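Local coordinates for IPT/TIG domain-containing protein (Bacteroides thetaiotaomicron, PDB 3TC9) that probably serves as an auxiliary nutrient-binding protein, coupling an immunoglobulin-like IPT/TIG domain to a six-bladed beta-propeller, although its exact activity is unknown, at residues B[405-408]-B[413-416]; B[134-139]-B[162-167]; B[39-44]-B[80-85]. All coordinates share one frame; numbering follows the deposited sequence.

Contact 1: B[405-408]-B[413-416]; sequences VYDE and FFIG
The beta hairpin of strands 401-407 and 412-417, in the propeller blade that also takes in strand 107-113, joins V405 to F414 as an antiparallel hydrogen-bonded pair. V405 N donates a hydrogen bond to F414 O, 3.0 Å away, and the return bond from F414 N to V405 O is the straighter of the two, with 168° at the hydrogen. Next along, Y406 and F413 form a non-hydrogen-bonded pair, and their rings meet edge to face. Y406 CD1 sits over the centre of the F413 ring, 3.6 Å from F413 CZ, the planes inclined at 52°. With CG anti to its carbonyl carbon (chi1 -63°), F413 presents that face to the tyrosine. Replacing F413 by alanine would probably strip the Y406 edge of its aromatic partner and open a gap between the strands' side chains. D407 runs alongside F414 and brings OD2 to the ring edge, 3.7 Å from F414 CE2; the carboxylate is held from outside, OD1 by a hydrogen bond with H149 and OD2 by a salt bridge to R410. Strand 422-428 flanks 412-417 within the sheet, while F413 and Y406 pack on strand 334-341 and V405 on strand 141-145.

Contact 2: B[134-139]-B[162-167]; sequences GGFGGA and RLIDFE
R162 reaches across to the loop 134-139 through two waters. Its chain bends at chi3 (68°), and both waters lie in the guanidinium plane, at its edge. The first water accepts from R162 NH1 at 2.6 Å and lies 2.5 Å from G135 O, to which it probably donates, so it bridges a gap of 4.1 Å between R162 NH1 and G135 O. The second accepts from G137 N at 2.9 Å and, over a longer 3.3 Å, from R162 NH1. One nitrogen thus serves a carbonyl and an amide of the same loop, while R162 NH2 is taken up by K126 O and by a salt bridge to D127. The segment 162-167 belongs to strand 159-165 of an antiparallel propeller blade, and the loop leads into strand 141-145 of that blade. Two residues on, I164 again directs its side chain at the loop. I164 CD1 approaches the F136 ring obliquely, 4.4 Å from F136 CE2, a loose apolar contact; the phenylalanine reaches it with CG anti to its carbonyl carbon (chi1 -65°). L113 and I423 of the adjoining blade touch both F136 and I164. Beyond the strand, F166 turns to that blade too, meeting the F112 ring and forming a cation-pi pair with R410.

Contact 3: B[39-44]-B[80-85]; sequences ENFGSD and IKLSIL
N40 starts the contact through its backbone: N40 O lies 4.3 Å from I84 CG1 on strand 80-85, a peripheral approach. Its amide side chain is engaged elsewhere, with OD1 accepting from the backbone N of D13. F41 follows and carries most of the contact. Its ring is met over one face by L82, whose CD1 stands 4.2 Å from the ring centroid and 28° off the normal, a CH-pi contact; the nearest ring atom is F41 CE1, 3.8 Å from L82 CD1. With CG anti to its backbone N (chi1 179°), the leucine crosses the phenylalanine obliquely and touches it through CD1. The backbone of F41 meets the next inward-pointing residue of the strand, with I84 CD1 3.5 Å from F41 O and 4.1 Å from F41 CA. L82 and I84 alternate with S83, and both direct their side chains at the loop. The contact thus combines a methyl over a ring with an isoleucine set against the loop backbone, while the backbone of F41 is hydrogen-bonded to G64. V18 and I20 also touch L82, and F12 touches I84. A loop that follows strand 33-39 and packs its aromatic ring on L82 and its backbone on I84, in a strand distant in sequence, fits the hydrophobic core of the immunoglobulin-like, E-set fold of IPT/TIG domains.

Overall arrangement
Along the chain the order is contact 3, contact 2, contact 1, each closing before the next opens. Contact 3 lies in the N-terminal IPT/TIG domain, its centre about 44 Å from that of contact 1 and about 48 Å from that of contact 2, with no touch to either. Contacts 1 and 2 belong to the beta-propeller and have centres about 13 Å apart. They sit in adjoining blades and meet directly, F414 CZ packing 3.6 Å from F166 CZ and G416 CA against A139 CB. The blade of contact 1 combines strand 107-113 with the C-terminal strands; that pairing probably closes the propeller ring, and contacts 1 and 2 flank the junction between this blade and the next.

Contact 1: B[405-408]-B[413-416]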
# COMPACT_ATOMS: atom_id res chain seq x y z
N VAL B 405 -0.08 3.14 18.55
CA VAL B 405 0.98 3.13 17.56
C VAL B 405 0.49 2.28 16.37
O VAL B 405 -0.22 1.30 16.58
CB VAL B 405 2.36 2.69 18.12
CG1 VAL B 405 2.39 1.23 18.56
CG2 VAL B 405 3.48 2.99 17.12
N TYR B 406 0.81 2.71 15.14
CA TYR B 406 0.49 1.89 13.99
C TYR B 406 1.76 1.05 13.65
O TYR B 406 2.87 1.59 13.61
CB TYR B 406 -0.00 2.72 12.79
CG TYR B 406 -0.34 1.86 11.58
CD1 TYR B 406 -1.40 0.96 11.61
CD2 TYR B 406 0.42 1.92 10.41
CE1 TYR B 406 -1.67 0.11 10.53
CE2 TYR B 406 0.17 1.08 9.33
CZ TYR B 406 -0.89 0.18 9.40
OH TYR B 406 -1.16 -0.65 8.35
N ASP B 407 1.59 -0.27 13.47
CA ASP B 407 2.70 -1.14 13.11
C ASP B 407 2.58 -1.45 11.62
O ASP B 407 1.72 -2.23 11.22
CB ASP B 407 2.68 -2.42 13.97
CG ASP B 407 3.90 -3.30 13.83
OD1 ASP B 407 4.55 -3.27 12.75
OD2 ASP B 407 4.21 -4.02 14.78
N GLU B 408 3.42 -0.83 10.79
CA GLU B 408 3.42 -0.99 9.33
C GLU B 408 3.79 -2.42 8.89
O GLU B 408 3.21 -2.91 7.94
CB GLU B 408 4.36 0.02 8.66
CG GLU B 408 3.84 1.45 8.74
CD GLU B 408 4.63 2.51 8.00
OE1 GLU B 408 4.45 2.64 6.76
OE2 GLU B 408 5.36 3.27 8.67
N PHE B 413 -2.81 -1.80 14.60
CA PHE B 413 -2.70 -0.80 15.66
C PHE B 413 -2.59 -1.49 16.99
O PHE B 413 -3.23 -2.52 17.20
CB PHE B 413 -3.94 0.13 15.69
CG PHE B 413 -4.16 0.97 14.45
CD1 PHE B 413 -4.83 0.44 13.34
CD2 PHE B 413 -3.71 2.29 14.40
CE1 PHE B 413 -5.02 1.21 12.20
CE2 PHE B 413 -3.92 3.07 13.26
CZ PHE B 413 -4.57 2.52 12.16
N PHE B 414 -1.79 -0.93 17.89
CA PHE B 414 -1.66 -1.33 19.28
C PHE B 414 -2.13 -0.16 20.12
O PHE B 414 -1.68 0.97 19.89
CB PHE B 414 -0.23 -1.79 19.64
CG PHE B 414 0.18 -3.05 18.92
CD1 PHE B 414 -0.48 -4.25 19.15
CD2 PHE B 414 1.21 -3.03 17.99
CE1 PHE B 414 -0.12 -5.41 18.47
CE2 PHE B 414 1.59 -4.21 17.33
CZ PHE B 414 0.93 -5.39 17.59
N ILE B 415 -3.10 -0.39 21.01
CA ILE B 415 -3.70 0.67 21.82
C ILE B 415 -3.52 0.39 23.30
O ILE B 415 -3.78 -0.73 23.74
CB ILE B 415 -5.21 0.86 21.45
CG1 ILE B 415 -5.39 1.22 19.96
CG2 ILE B 415 -5.95 1.88 22.34
CD1 ILE B 415 -6.35 0.39 19.32
N GLY B 416 -3.13 1.43 24.05
CA GLY B 416 -3.03 1.42 25.51
C GLY B 416 -4.38 1.77 26.10
O GLY B 416 -4.73 2.95 26.20

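Contact 2: B[134-139]-B[162-167]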
# COMPACT_ATOMS: atom_id res chain seq x y z
N GLY B 134 0.38 -10.56 33.39
CA GLY B 134 -0.57 -9.83 34.22
C GLY B 134 -1.33 -8.78 33.43
O GLY B 134 -1.78 -9.05 32.31
N GLY B 135 -1.47 -7.59 34.00
CA GLY B 135 -2.14 -6.45 33.39
C GLY B 135 -1.21 -5.26 33.39
O GLY B 135 -0.23 -5.23 34.14
N PHE B 136 -1.48 -4.29 32.53
CA PHE B 136 -0.66 -3.08 32.41
C PHE B 136 -1.26 -2.00 33.28
O PHE B 136 -2.46 -1.74 33.19
CB PHE B 136 -0.60 -2.62 30.92
CG PHE B 136 0.11 -3.59 30.01
CD1 PHE B 136 -0.55 -4.70 29.50
CD2 PHE B 136 1.46 -3.43 29.72
CE1 PHE B 136 0.12 -5.63 28.69
CE2 PHE B 136 2.14 -4.35 28.91
CZ PHE B 136 1.46 -5.43 28.38
N GLY B 137 -0.45 -1.39 34.15
CA GLY B 137 -0.93 -0.31 35.01
C GLY B 137 -1.29 0.90 34.18
O GLY B 137 -2.27 1.60 34.48
N GLY B 138 -0.50 1.12 33.12
CA GLY B 138 -0.65 2.22 32.18
C GLY B 138 0.22 2.04 30.95
O GLY B 138 1.31 1.48 31.04
N ALA B 139 -0.29 2.48 29.79
CA ALA B 139 0.40 2.50 28.50
C ALA B 139 -0.08 3.75 27.78
O ALA B 139 -0.94 3.68 26.90
CB ALA B 139 0.13 1.23 27.71
N ARG B 162 7.96 0.05 30.24
CA ARG B 162 8.07 -1.37 29.98
C ARG B 162 8.40 -1.65 28.52
O ARG B 162 8.37 -0.75 27.68
CB ARG B 162 6.77 -2.06 30.43
CG ARG B 162 6.54 -1.88 31.94
CD ARG B 162 5.42 -2.73 32.47
NE ARG B 162 5.78 -4.14 32.45
CZ ARG B 162 5.01 -5.11 32.93
NH1 ARG B 162 3.83 -4.83 33.48
NH2 ARG B 162 5.41 -6.37 32.88
N LEU B 163 8.78 -2.92 28.24
CA LEU B 163 9.14 -3.37 26.90
C LEU B 163 8.31 -4.59 26.50
O LEU B 163 8.22 -5.56 27.25
CB LEU B 163 10.65 -3.69 26.84
CG LEU B 163 11.17 -4.45 25.63
CD1 LEU B 163 11.05 -3.60 24.36
CD2 LEU B 163 12.57 -4.96 25.85
N ILE B 164 7.71 -4.52 25.30
CA ILE B 164 6.98 -5.61 24.63
C ILE B 164 7.93 -6.10 23.55
O ILE B 164 8.17 -5.39 22.56
CB ILE B 164 5.59 -5.18 24.08
CG1 ILE B 164 4.60 -4.80 25.22
CG2 ILE B 164 5.00 -6.25 23.15
CD1 ILE B 164 3.48 -3.85 24.77
N ASP B 165 8.54 -7.27 23.79
CA ASP B 165 9.51 -7.88 22.88
C ASP B 165 8.80 -8.95 22.07
O ASP B 165 8.42 -9.98 22.62
CB ASP B 165 10.69 -8.46 23.69
CG ASP B 165 11.84 -9.06 22.89
OD1 ASP B 165 11.64 -9.37 21.68
OD2 ASP B 165 12.94 -9.24 23.46
N PHE B 166 8.58 -8.69 20.76
CA PHE B 166 7.85 -9.60 19.88
C PHE B 166 8.64 -10.85 19.52
O PHE B 166 8.03 -11.87 19.21
CB PHE B 166 7.44 -8.89 18.59
CG PHE B 166 6.28 -7.95 18.76
CD1 PHE B 166 6.49 -6.61 19.09
CD2 PHE B 166 4.97 -8.37 18.53
CE1 PHE B 166 5.42 -5.72 19.23
CE2 PHE B 166 3.90 -7.47 18.64
CZ PHE B 166 4.13 -6.16 19.01
N GLU B 167 9.98 -10.75 19.51
CA GLU B 167 10.87 -11.85 19.16
C GLU B 167 10.86 -12.91 20.26
O GLU B 167 10.65 -14.08 19.96
CB GLU B 167 12.30 -11.33 18.92
CG GLU B 167 13.29 -12.40 18.49
CD GLU B 167 14.77 -12.04 18.53
OE1 GLU B 167 15.15 -11.12 19.29
OE2 GLU B 167 15.55 -12.71 17.82
O HOH W 1 1.93 -6.55 34.13
O HOH W 2 2.33 -1.91 33.78

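Contact 3: B[39-44]-B[80-85]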
# COMPACT_ATOMS: atom_id res chain seq x y z
N GLU B 39 -33.71 -28.94 -1.17
CA GLU B 39 -34.73 -29.97 -0.96
C GLU B 39 -34.51 -30.73 0.34
O GLU B 39 -33.37 -31.09 0.65
CB GLU B 39 -34.68 -31.01 -2.11
CG GLU B 39 -34.75 -30.47 -3.52
CD GLU B 39 -36.08 -30.71 -4.20
OE1 GLU B 39 -36.38 -31.88 -4.55
OE2 GLU B 39 -36.83 -29.72 -4.39
N ASN B 40 -35.60 -31.03 1.06
CA ASN B 40 -35.65 -31.95 2.20
C ASN B 40 -34.71 -31.57 3.38
O ASN B 40 -33.97 -32.41 3.91
CB ASN B 40 -35.34 -33.37 1.71
CG ASN B 40 -35.80 -34.46 2.63
OD1 ASN B 40 -36.79 -34.32 3.34
ND2 ASN B 40 -35.10 -35.59 2.61
N PHE B 41 -34.78 -30.31 3.78
CA PHE B 41 -34.02 -29.82 4.93
C PHE B 41 -34.77 -30.11 6.24
O PHE B 41 -34.14 -30.19 7.32
CB PHE B 41 -33.79 -28.32 4.81
CG PHE B 41 -32.95 -27.82 3.67
CD1 PHE B 41 -32.04 -28.67 3.05
CD2 PHE B 41 -33.03 -26.50 3.24
CE1 PHE B 41 -31.25 -28.21 2.00
CE2 PHE B 41 -32.22 -26.03 2.20
CZ PHE B 41 -31.31 -26.88 1.61
N GLY B 42 -36.09 -30.21 6.15
CA GLY B 42 -36.96 -30.31 7.31
C GLY B 42 -37.14 -28.92 7.89
O GLY B 42 -36.65 -27.93 7.33
N SER B 43 -37.83 -28.83 9.01
CA SER B 43 -38.09 -27.54 9.64
C SER B 43 -37.57 -27.52 11.09
O SER B 43 -37.84 -26.57 11.82
CB SER B 43 -39.58 -27.20 9.57
OG SER B 43 -40.43 -28.33 9.69
N ASP B 44 -36.75 -28.52 11.47
CA ASP B 44 -36.14 -28.65 12.80
C ASP B 44 -34.68 -28.21 12.75
O ASP B 44 -33.80 -28.97 12.31
CB ASP B 44 -36.27 -30.10 13.35
CG ASP B 44 -35.86 -30.29 14.80
OD1 ASP B 44 -35.23 -29.36 15.38
OD2 ASP B 44 -36.19 -31.35 15.38
N ILE B 80 -19.36 -24.79 1.18
CA ILE B 80 -20.58 -25.02 1.97
C ILE B 80 -20.99 -26.50 2.00
O ILE B 80 -21.30 -27.09 0.95
CB ILE B 80 -21.76 -24.13 1.47
CG1 ILE B 80 -21.40 -22.64 1.53
CG2 ILE B 80 -23.06 -24.43 2.25
CD1 ILE B 80 -22.14 -21.84 0.62
N LYS B 81 -21.05 -27.07 3.22
CA LYS B 81 -21.48 -28.44 3.48
C LYS B 81 -22.71 -28.39 4.37
O LYS B 81 -22.82 -27.51 5.21
CB LYS B 81 -20.37 -29.26 4.16
CG LYS B 81 -19.12 -29.44 3.30
CD LYS B 81 -18.15 -30.37 4.01
CE LYS B 81 -16.83 -30.51 3.29
NZ LYS B 81 -16.95 -31.23 1.99
N LEU B 82 -23.65 -29.30 4.15
CA LEU B 82 -24.88 -29.42 4.95
C LEU B 82 -25.10 -30.90 5.33
O LEU B 82 -24.97 -31.79 4.48
CB LEU B 82 -26.11 -28.86 4.21
CG LEU B 82 -27.47 -28.94 4.92
CD1 LEU B 82 -28.38 -27.86 4.44
CD2 LEU B 82 -28.17 -30.27 4.67
N SER B 83 -25.45 -31.15 6.59
CA SER B 83 -25.76 -32.47 7.10
C SER B 83 -27.05 -32.41 7.86
O SER B 83 -27.29 -31.44 8.59
CB SER B 83 -24.66 -32.98 8.03
OG SER B 83 -23.52 -33.43 7.32
N ILE B 84 -27.87 -33.43 7.69
CA ILE B 84 -29.07 -33.65 8.49
C ILE B 84 -28.64 -34.67 9.56
O ILE B 84 -27.91 -35.64 9.27
CB ILE B 84 -30.34 -34.08 7.67
CG1 ILE B 84 -30.70 -33.06 6.56
CG2 ILE B 84 -31.55 -34.36 8.58
CD1 ILE B 84 -30.96 -31.58 6.95
N LEU B 85 -29.00 -34.40 10.79
CA LEU B 85 -28.61 -35.24 11.94
C LEU B 85 -29.78 -35.98 12.52
O LEU B 85 -30.93 -35.64 12.27
CB LEU B 85 -27.98 -34.35 13.05
CG LEU B 85 -26.99 -33.28 12.61
CD1 LEU B 85 -26.73 -32.33 13.74
CD2 LEU B 85 -25.67 -33.89 12.15